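Local coordinates for protein glycoside Hydrolase (Bacteroides uniformis, PDB 5T99) that probably hydrolyses terminal galactose units from agarose-derived oligosaccharides in a gut bacterium, as a family 2 glycoside hydrolase that binds the inhibitor galacto-isofagomine, at residues V103-D108 with I135-Y140. Numbering follows the deposited sequence.
Sequences VRIGFD and IDITKY
Ile105 and Ile135 face each other as a hydrogen-bonded antiparallel pair, joined by Ile105 N to Ile135 O and Ile135 N to Ile105 O. The two side chains run abreast on one face of the sheet. CG1 of Ile135 rests on CB of Ile105 at 3.9 Å, and its CD1 reaches on to the edge of the Phe107 ring, 4.2 Å from CE2. The side chain of Ile137 sits against Val103 and Ile105. Its CG1 stands between its own backbone N and carbonyl carbon (chi1 70°), which brings it to 3.6 Å from Val103 CG1, while its CG2 lies near Ile105 CG1. Leu149 and Ile118 of the facing sheet meet this apolar side. On the other face, the Arg104 stem passes the Asp136 carboxylate, but its guanidinium leads away to salt bridges with Asp177 and Glu134. Past Asp136, Ile137 N still bonds to Val103 O. Asp136 OD1 accepts from Thr138 N, an Asx turn, and takes the Thr138 hydroxyl as second donor. The hydroxyl oxygen also accepts the N-H of Val103 in a nearly straight bond (173°), Val103 N to Thr138 OG1 3.0 Å. With an alanine here, Val103 N would probably lose this acceptor and Asp136 OD1 one of its two donors. Strand 133-136 is an outermost strand of a four-stranded antiparallel sheet, typical of the beta-sandwich (jelly-roll) sugar-binding domain of family 2 glycoside hydrolases.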
ATOM      1  N   VAL A 103     -21.220  15.130 -18.299  1.00 25.94           N
ATOM      2  CA  VAL A 103     -19.816  15.391 -17.996  1.00 25.81           C
ATOM      3  C   VAL A 103     -19.649  15.361 -16.487  1.00 24.77           C
ATOM      4  O   VAL A 103     -20.374  16.047 -15.782  1.00 25.25           O
ATOM      5  CB  VAL A 103     -19.364  16.748 -18.558  1.00 26.51           C
ATOM      6  CG1 VAL A 103     -17.874  16.980 -18.280  1.00 26.95           C
ATOM      7  CG2 VAL A 103     -19.653  16.811 -20.058  1.00 26.91           C
ATOM      8  N   ARG A 104     -18.719  14.534 -16.008  1.00 24.27           N
ATOM      9  CA  ARG A 104     -18.431  14.378 -14.577  1.00 23.48           C
ATOM     10  C   ARG A 104     -16.922  14.408 -14.349  1.00 22.72           C
ATOM     11  O   ARG A 104     -16.152  14.036 -15.242  1.00 21.76           O
ATOM     12  CB  ARG A 104     -18.987  13.054 -14.062  1.00 23.64           C
ATOM     13  CG  ARG A 104     -20.503  12.891 -14.193  1.00 24.27           C
ATOM     14  CD  ARG A 104     -20.917  11.437 -13.982  1.00 24.92           C
ATOM     15  NE  ARG A 104     -20.545  10.576 -15.120  1.00 25.08           N
ATOM     16  CZ  ARG A 104     -20.214   9.276 -15.061  1.00 24.81           C
ATOM     17  NH1 ARG A 104     -20.172   8.610 -13.904  1.00 24.59           N
ATOM     18  NH2 ARG A 104     -19.902   8.627 -16.192  1.00 24.48           N
ATOM     19  N   ILE A 105     -16.509  14.869 -13.168  1.00 21.78           N
ATOM     20  CA  ILE A 105     -15.115  14.822 -12.765  1.00 21.87           C
ATOM     21  C   ILE A 105     -15.018  13.932 -11.533  1.00 22.00           C
ATOM     22  O   ILE A 105     -15.664  14.197 -10.513  1.00 21.63           O
ATOM     23  CB  ILE A 105     -14.515  16.205 -12.437  1.00 21.94           C
ATOM     24  CG1 ILE A 105     -14.840  17.231 -13.525  1.00 22.05           C
ATOM     25  CG2 ILE A 105     -13.003  16.102 -12.242  1.00 21.92           C
ATOM     26  CD1 ILE A 105     -14.261  16.932 -14.882  1.00 22.17           C
ATOM     27  N   GLY A 106     -14.215  12.882 -11.646  1.00 20.63           N
ATOM     28  CA  GLY A 106     -14.027  11.933 -10.576  1.00 20.65           C
ATOM     29  C   GLY A 106     -12.717  12.243  -9.882  1.00 20.54           C
ATOM     30  O   GLY A 106     -11.677  12.364 -10.541  1.00 19.95           O
ATOM     31  N   PHE A 107     -12.779  12.381  -8.558  1.00 19.87           N
ATOM     32  CA  PHE A 107     -11.604  12.511  -7.713  1.00 19.31           C
ATOM     33  C   PHE A 107     -11.441  11.215  -6.913  1.00 18.91           C
ATOM     34  O   PHE A 107     -12.294  10.891  -6.083  1.00 18.52           O
ATOM     35  CB  PHE A 107     -11.776  13.705  -6.748  1.00 19.46           C
ATOM     36  CG  PHE A 107     -11.927  15.042  -7.435  1.00 18.99           C
ATOM     37  CD1 PHE A 107     -10.832  15.876  -7.614  1.00 19.32           C
ATOM     38  CD2 PHE A 107     -13.159  15.475  -7.881  1.00 19.26           C
ATOM     39  CE1 PHE A 107     -10.966  17.113  -8.241  1.00 19.13           C
ATOM     40  CE2 PHE A 107     -13.301  16.705  -8.505  1.00 19.22           C
ATOM     41  CZ  PHE A 107     -12.201  17.530  -8.679  1.00 18.98           C
ATOM     42  N   ASP A 108     -10.363  10.474  -7.163  1.00 18.37           N
ATOM     43  CA  ASP A 108     -10.035   9.291  -6.348  1.00 18.27           C
ATOM     44  C   ASP A 108      -9.666   9.612  -4.890  1.00 18.90           C
ATOM     45  O   ASP A 108      -9.759   8.744  -4.004  1.00 18.64           O
ATOM     46  CB  ASP A 108      -8.874   8.508  -6.972  1.00 17.98           C
ATOM     47  CG  ASP A 108      -9.229   7.877  -8.305  1.00 17.71           C
ATOM     48  OD1 ASP A 108     -10.439   7.713  -8.613  1.00 16.70           O
ATOM     49  OD2 ASP A 108      -8.273   7.552  -9.048  1.00 17.02           O
ATOM     50  N   ILE A 135     -18.238  14.770  -9.091  1.00 23.29           N
ATOM     51  CA  ILE A 135     -19.096  15.943  -9.294  1.00 24.75           C
ATOM     52  C   ILE A 135     -19.674  15.891 -10.707  1.00 24.24           C
ATOM     53  O   ILE A 135     -18.979  15.507 -11.649  1.00 24.31           O
ATOM     54  CB  ILE A 135     -18.349  17.277  -9.060  1.00 26.32           C
ATOM     55  CG1 ILE A 135     -17.439  17.610 -10.252  1.00 28.79           C
ATOM     56  CG2 ILE A 135     -17.563  17.230  -7.755  1.00 26.29           C
ATOM     57  CD1 ILE A 135     -16.604  18.860 -10.086  1.00 30.77           C
ATOM     58  N   ASP A 136     -20.939  16.267 -10.851  1.00 24.01           N
ATOM     59  CA  ASP A 136     -21.565  16.368 -12.166  1.00 24.88           C
ATOM     60  C   ASP A 136     -21.546  17.834 -12.585  1.00 24.69           C
ATOM     61  O   ASP A 136     -22.240  18.665 -11.993  1.00 25.01           O
ATOM     62  CB  ASP A 136     -22.993  15.813 -12.121  1.00 25.39           C
ATOM     63  CG  ASP A 136     -23.583  15.601 -13.502  1.00 27.02           C
ATOM     64  OD1 ASP A 136     -23.238  16.355 -14.430  1.00 28.83           O
ATOM     65  OD2 ASP A 136     -24.413  14.685 -13.671  1.00 27.52           O
ATOM     66  N   ILE A 137     -20.752  18.147 -13.608  1.00 25.30           N
ATOM     67  CA  ILE A 137     -20.648  19.526 -14.124  1.00 26.31           C
ATOM     68  C   ILE A 137     -21.495  19.824 -15.380  1.00 26.94           C
ATOM     69  O   ILE A 137     -21.377  20.911 -15.952  1.00 27.23           O
ATOM     70  CB  ILE A 137     -19.174  19.948 -14.355  1.00 25.08           C
ATOM     71  CG1 ILE A 137     -18.535  19.210 -15.535  1.00 25.29           C
ATOM     72  CG2 ILE A 137     -18.366  19.734 -13.092  1.00 24.92           C
ATOM     73  CD1 ILE A 137     -17.281  19.881 -16.057  1.00 25.16           C
ATOM     74  N   THR A 138     -22.358  18.885 -15.774  1.00 27.63           N
ATOM     75  CA  THR A 138     -23.157  18.987 -16.994  1.00 28.75           C
ATOM     76  C   THR A 138     -23.968  20.280 -17.120  1.00 30.72           C
ATOM     77  O   THR A 138     -23.986  20.895 -18.182  1.00 30.36           O
ATOM     78  CB  THR A 138     -24.138  17.800 -17.101  1.00 29.09           C
ATOM     79  OG1 THR A 138     -23.424  16.572 -16.921  1.00 29.55           O
ATOM     80  CG2 THR A 138     -24.860  17.777 -18.466  1.00 28.65           C
ATOM     81  N   LYS A 139     -24.655  20.672 -16.052  1.00 33.84           N
ATOM     82  CA  LYS A 139     -25.555  21.839 -16.101  1.00 37.80           C
ATOM     83  C   LYS A 139     -24.823  23.186 -16.166  1.00 37.32           C
ATOM     84  O   LYS A 139     -25.375  24.150 -16.685  1.00 37.04           O
ATOM     85  CB  LYS A 139     -26.522  21.829 -14.911  1.00 41.07           C
ATOM     86  CG  LYS A 139     -27.515  20.691 -14.983  1.00 45.15           C
ATOM     87  CD  LYS A 139     -28.363  20.586 -13.728  1.00 49.15           C
ATOM     88  CE  LYS A 139     -29.271  19.362 -13.798  1.00 52.54           C
ATOM     89  NZ  LYS A 139     -30.431  19.489 -12.867  1.00 55.36           N
ATOM     90  N   TYR A 140     -23.591  23.236 -15.661  1.00 35.56           N
ATOM     91  CA  TYR A 140     -22.816  24.469 -15.577  1.00 35.11           C
ATOM     92  C   TYR A 140     -21.727  24.600 -16.646  1.00 34.80           C
ATOM     93  O   TYR A 140     -21.093  25.654 -16.752  1.00 35.66           O
ATOM     94  CB  TYR A 140     -22.193  24.561 -14.194  1.00 36.05           C
ATOM     95  CG  TYR A 140     -23.190  24.274 -13.095  1.00 37.69           C
ATOM     96  CD1 TYR A 140     -24.282  25.129 -12.875  1.00 38.99           C
ATOM     97  CD2 TYR A 140     -23.071  23.137 -12.293  1.00 37.53           C
ATOM     98  CE1 TYR A 140     -25.209  24.867 -11.875  1.00 39.29           C
ATOM     99  CE2 TYR A 140     -23.993  22.866 -11.291  1.00 38.60           C
ATOM    100  CZ  TYR A 140     -25.057  23.731 -11.087  1.00 39.62           C
ATOM    101  OH  TYR A 140     -25.970  23.462 -10.100  1.00 42.03           O
TER